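Local coordinates for 3'-5'-exonuclease (Saccharomyces cerevisiae, PDB 3E2V), which is a TatD-family nuclease that probably cuts double-stranded DNA internally and trims it from the 3' end, with magnesium as cofactor, at residues A[14-19]-A[360-365]; A[298-303]-A[364-369]. All blocks are in the same frame, centred on the assembly; numbering follows the deposited sequence.

How the interactions relate
Both interactions are buried, and both use helix 362-373. Interaction 1 sets the start of this helix on the first strand, 14-16, of the parallel barrel sheet. Interaction 2 sets the next turn on the last strand, 298-300. One helix thus covers the place where the first and last strands come together. The chemistry differs. Interaction 1 is mixed: a methionine packs in the middle, and waters join a tyrosine hydroxyl to a glutamate. Interaction 2 is almost wholly aliphatic on the helix side, while its strand continues to the magnesium site. The two contacts also touch directly, with T302 OG1 hydrogen-bonded to D16 OD2.

Interaction 1 (A[14-19]-A[360-365])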
# COMPACT_ATOMS: atom_id res chain seq x y z
N TYR A 14 1.06 -9.83 13.45
CA TYR A 14 1.33 -9.27 12.11
C TYR A 14 0.48 -8.05 11.83
O TYR A 14 -0.65 -7.94 12.30
CB TYR A 14 1.06 -10.31 11.01
CG TYR A 14 1.77 -11.63 11.18
CD1 TYR A 14 3.14 -11.75 10.93
CD2 TYR A 14 1.06 -12.78 11.53
CE1 TYR A 14 3.80 -12.96 11.08
CE2 TYR A 14 1.71 -14.02 11.67
CZ TYR A 14 3.08 -14.10 11.45
OH TYR A 14 3.71 -15.32 11.58
N TYR A 15 1.04 -7.14 11.03
CA TYR A 15 0.38 -5.90 10.66
C TYR A 15 0.55 -5.78 9.15
O TYR A 15 1.64 -5.42 8.66
CB TYR A 15 1.07 -4.74 11.38
CG TYR A 15 0.34 -3.43 11.46
CD1 TYR A 15 0.43 -2.69 12.63
CD2 TYR A 15 -0.37 -2.89 10.38
CE1 TYR A 15 -0.19 -1.48 12.76
CE2 TYR A 15 -1.03 -1.64 10.51
CZ TYR A 15 -0.90 -0.95 11.72
OH TYR A 15 -1.49 0.27 11.94
N ASP A 16 -0.51 -6.12 8.41
CA ASP A 16 -0.43 -6.14 6.95
C ASP A 16 -0.59 -4.71 6.44
O ASP A 16 -1.67 -4.14 6.54
CB ASP A 16 -1.53 -7.04 6.38
CG ASP A 16 -1.42 -7.27 4.88
OD1 ASP A 16 -0.66 -6.56 4.17
OD2 ASP A 16 -2.13 -8.20 4.40
N ILE A 17 0.49 -4.13 5.91
CA ILE A 17 0.41 -2.72 5.46
C ILE A 17 -0.16 -2.58 4.06
O ILE A 17 -0.30 -1.46 3.57
CB ILE A 17 1.78 -1.97 5.55
CG1 ILE A 17 2.78 -2.48 4.51
CG2 ILE A 17 2.33 -2.11 6.96
CD1 ILE A 17 3.92 -1.51 4.21
N GLY A 18 -0.53 -3.71 3.44
CA GLY A 18 -0.98 -3.70 2.05
C GLY A 18 -2.16 -4.60 1.80
O GLY A 18 -2.05 -5.61 1.09
N LEU A 19 -3.30 -4.24 2.36
CA LEU A 19 -4.49 -5.03 2.16
C LEU A 19 -5.45 -4.32 1.20
O LEU A 19 -6.01 -3.26 1.53
CB LEU A 19 -5.15 -5.32 3.51
CG LEU A 19 -6.49 -6.08 3.48
CD1 LEU A 19 -6.38 -7.37 2.68
CD2 LEU A 19 -6.93 -6.41 4.89
N CYS A 360 -4.30 -13.45 5.74
CA CYS A 360 -3.85 -14.53 6.62
C CYS A 360 -2.55 -15.15 6.17
O CYS A 360 -1.96 -15.98 6.89
CB CYS A 360 -4.90 -15.64 6.79
SG CYS A 360 -5.30 -16.59 5.30
N ASN A 361 -2.07 -14.76 4.99
CA ASN A 361 -0.80 -15.25 4.48
C ASN A 361 0.40 -14.38 4.84
O ASN A 361 1.50 -14.60 4.34
CB ASN A 361 -0.90 -15.51 2.97
CG ASN A 361 -1.76 -16.72 2.66
OD1 ASN A 361 -2.03 -17.54 3.54
ND2 ASN A 361 -2.22 -16.83 1.43
N MET A 362 0.20 -13.43 5.74
CA MET A 362 1.31 -12.67 6.32
C MET A 362 2.42 -13.58 6.84
O MET A 362 3.61 -13.33 6.62
CB MET A 362 0.80 -11.76 7.44
CG MET A 362 0.20 -10.46 6.90
SD MET A 362 1.40 -9.26 6.10
CE MET A 362 2.16 -8.61 7.64
N GLU A 363 2.01 -14.64 7.54
CA GLU A 363 2.96 -15.57 8.12
C GLU A 363 3.90 -16.19 7.09
O GLU A 363 5.06 -16.49 7.41
CB GLU A 363 2.24 -16.65 8.93
CG GLU A 363 1.29 -17.52 8.12
CD GLU A 363 0.53 -18.50 8.98
OE1 GLU A 363 0.85 -18.63 10.18
OE2 GLU A 363 -0.40 -19.14 8.44
N GLN A 364 3.43 -16.36 5.86
CA GLN A 364 4.29 -16.90 4.80
C GLN A 364 5.36 -15.90 4.41
O GLN A 364 6.50 -16.26 4.18
CB GLN A 364 3.46 -17.28 3.56
CG GLN A 364 2.42 -18.35 3.79
CD GLN A 364 1.58 -18.62 2.56
OE1 GLN A 364 1.86 -18.11 1.49
NE2 GLN A 364 0.54 -19.41 2.72
N VAL A 365 4.99 -14.63 4.32
CA VAL A 365 5.98 -13.61 3.97
C VAL A 365 7.05 -13.55 5.08
O VAL A 365 8.25 -13.50 4.78
CB VAL A 365 5.32 -12.23 3.76
CG1 VAL A 365 6.33 -11.20 3.23
CG2 VAL A 365 4.14 -12.36 2.80
O HOH W 1 2.26 -17.50 12.18
O HOH W 2 5.60 -16.78 10.35
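M362 lies between Y14 and D16 and touches both. Its CB meets CG of the Y14 ring at 3.9 Å, and the two side chains run past each other in opposite directions. Beyond CB the methionine is bent at chi2 and again at chi3 (-68° and -76°). Its sulfur SD packs on the D16 carboxylate carbon CG at 3.7 Å. The methyl CE reaches the backbone oxygen O of Y15 at 3.4 Å.

The hydroxyl end of Y14 lies against E363. The hydroxyl OH lies 3.3 Å from E363 CB, and the backbone N of E363 sits over one ring face, toward the rim. The ring and carboxylate planes are 74° apart. I381 of helix 377-392 also touches Y14. No direct hydrogen bond crosses between the segments. Two waters, each hydrogen-bonded to Y14 OH, bridge to E363. Water 1 lies in the ring plane at its edge and donates to E363 OE1 at 2.7 Å. Water 2 donates to the backbone O of E363 at 3.0 Å.

D16 OD1 accepts from G18 N at 2.9 Å in an Asx turn, with the N-H above the carboxylate plane. Its OD2 is hydrogen-bonded to T302 OG1. The D16 side chain is about 7 Å from that of the magnesium ligand D303.

Helix 362-373 thus packs on the first strand of the parallel TIM-barrel sheet, with apolar contacts in the middle and water at one end. R50, in a salt bridge with E363 OE1, and water 1 would be expected to offset the cost of burying that carboxylate.

Interaction 2 (A[298-303]-A[364-369]); sequences LLLETD and QVAIVV. With MG (magnesium ion), chain E.
L300 reaches from strand 298-300 into the face of helix 362-373 formed by V365, A366 and V369. Its CB packs against CE of M362, at the start of the same helix, at 3.5 Å. CG stands anti to the carbonyl carbon (chi1 -62°), and from it the two methyls diverge. CD1 meets A366 CB at 3.9 Å. CD2 lies 3.8 Å from V365 CG1 and also touches V369 CG2. An alanine here would probably leave V365, A366 and V369 without the leucine methyls and open a gap beneath the helix.

One turn further along the helix, L298 CD1 and V369 CG1 meet tip to tip at 3.9 Å. V365 CG2 packs on the backbone O of E301 at 3.7 Å. The short axes are roughly antiparallel (147°), with a closest approach of 9.7 Å.

Past the strand, CB of E301 points away from the helix. OE2 is hydrogen-bonded to H253 ND1 and OE1 to N277 ND2. D303 OD1 binds magnesium together with H253 and waters. A helix packed outside the last strand, with a metal-binding aspartate just after that strand, is characteristic of the TIM-barrel metallo-dependent hydrolases to which TatD nucleases belong.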
# COMPACT_ATOMS: atom_id res chain seq x y z
N LEU A 298 12.29 -2.70 7.29
CA LEU A 298 11.51 -3.62 6.45
C LEU A 298 10.12 -3.75 7.05
O LEU A 298 9.98 -4.02 8.25
CB LEU A 298 12.21 -4.99 6.45
CG LEU A 298 11.72 -6.07 5.48
CD1 LEU A 298 12.93 -6.94 5.12
CD2 LEU A 298 10.58 -6.92 6.05
N LEU A 299 9.09 -3.58 6.21
CA LEU A 299 7.71 -3.79 6.65
C LEU A 299 7.09 -4.91 5.83
O LEU A 299 7.46 -5.11 4.68
CB LEU A 299 6.88 -2.52 6.47
CG LEU A 299 7.50 -1.27 7.12
CD1 LEU A 299 6.61 -0.08 6.83
CD2 LEU A 299 7.71 -1.44 8.64
N LEU A 300 6.19 -5.67 6.45
CA LEU A 300 5.59 -6.83 5.79
C LEU A 300 4.19 -6.50 5.30
O LEU A 300 3.45 -5.73 5.93
CB LEU A 300 5.52 -8.00 6.77
CG LEU A 300 6.84 -8.52 7.31
CD1 LEU A 300 6.61 -9.56 8.43
CD2 LEU A 300 7.60 -9.14 6.16
N GLU A 301 3.81 -7.13 4.18
CA GLU A 301 2.50 -6.92 3.57
C GLU A 301 2.20 -8.10 2.69
O GLU A 301 3.12 -8.83 2.28
CB GLU A 301 2.46 -5.64 2.72
CG GLU A 301 3.80 -5.26 2.11
CD GLU A 301 3.65 -4.34 0.90
OE1 GLU A 301 2.92 -4.70 -0.03
OE2 GLU A 301 4.30 -3.28 0.89
N THR A 302 0.92 -8.29 2.40
CA THR A 302 0.53 -9.34 1.45
C THR A 302 0.22 -8.81 0.05
O THR A 302 0.41 -9.52 -0.95
CB THR A 302 -0.72 -10.15 1.90
OG1 THR A 302 -1.85 -9.28 2.06
CG2 THR A 302 -0.45 -10.96 3.16
N ASP A 303 -0.26 -7.57 -0.04
CA ASP A 303 -0.84 -7.05 -1.29
C ASP A 303 -2.06 -7.86 -1.72
O ASP A 303 -2.47 -7.81 -2.90
CB ASP A 303 0.20 -6.94 -2.43
CG ASP A 303 -0.15 -5.86 -3.42
OD1 ASP A 303 -0.64 -4.79 -2.98
OD2 ASP A 303 0.07 -6.07 -4.64
N GLN A 364 3.43 -16.36 5.86
CA GLN A 364 4.29 -16.90 4.80
C GLN A 364 5.36 -15.90 4.41
O GLN A 364 6.50 -16.26 4.18
CB GLN A 364 3.46 -17.28 3.56
CG GLN A 364 2.42 -18.35 3.79
CD GLN A 364 1.58 -18.62 2.56
OE1 GLN A 364 1.86 -18.11 1.49
NE2 GLN A 364 0.54 -19.41 2.72
N VAL A 365 4.99 -14.63 4.32
CA VAL A 365 5.98 -13.61 3.97
C VAL A 365 7.05 -13.55 5.08
O VAL A 365 8.25 -13.50 4.78
CB VAL A 365 5.32 -12.23 3.76
CG1 VAL A 365 6.33 -11.20 3.23
CG2 VAL A 365 4.14 -12.36 2.80
N ALA A 366 6.61 -13.61 6.34
CA ALA A 366 7.54 -13.53 7.47
C ALA A 366 8.51 -14.73 7.46
O ALA A 366 9.71 -14.56 7.67
CB ALA A 366 6.77 -13.48 8.78
N ILE A 367 8.00 -15.92 7.17
CA ILE A 367 8.85 -17.12 7.12
C ILE A 367 9.93 -16.93 6.06
O ILE A 367 11.12 -17.16 6.30
CB ILE A 367 8.03 -18.37 6.78
CG1 ILE A 367 7.28 -18.83 8.02
CG2 ILE A 367 8.94 -19.51 6.24
CD1 ILE A 367 6.13 -19.81 7.68
N VAL A 368 9.52 -16.50 4.88
CA VAL A 368 10.48 -16.34 3.79
C VAL A 368 11.55 -15.29 4.15
O VAL A 368 12.75 -15.52 3.97
CB VAL A 368 9.77 -15.97 2.47
CG1 VAL A 368 10.79 -15.63 1.38
CG2 VAL A 368 8.85 -17.12 2.03
N VAL A 369 11.11 -14.14 4.65
CA VAL A 369 12.06 -13.06 4.95
C VAL A 369 13.03 -13.50 6.05
O VAL A 369 14.23 -13.22 5.96
CB VAL A 369 11.30 -11.76 5.31
CG1 VAL A 369 12.26 -10.69 5.84
CG2 VAL A 369 10.55 -11.22 4.08
MG MG E . -0.29 -2.85 -4.08
O HOH W 3 -1.73 -3.49 -5.42
O HOH W 4 1.08 -3.56 -5.37
O HOH W 5 -1.85 -1.95 -3.09
O HOH W 6 0.16 -0.78 -5.55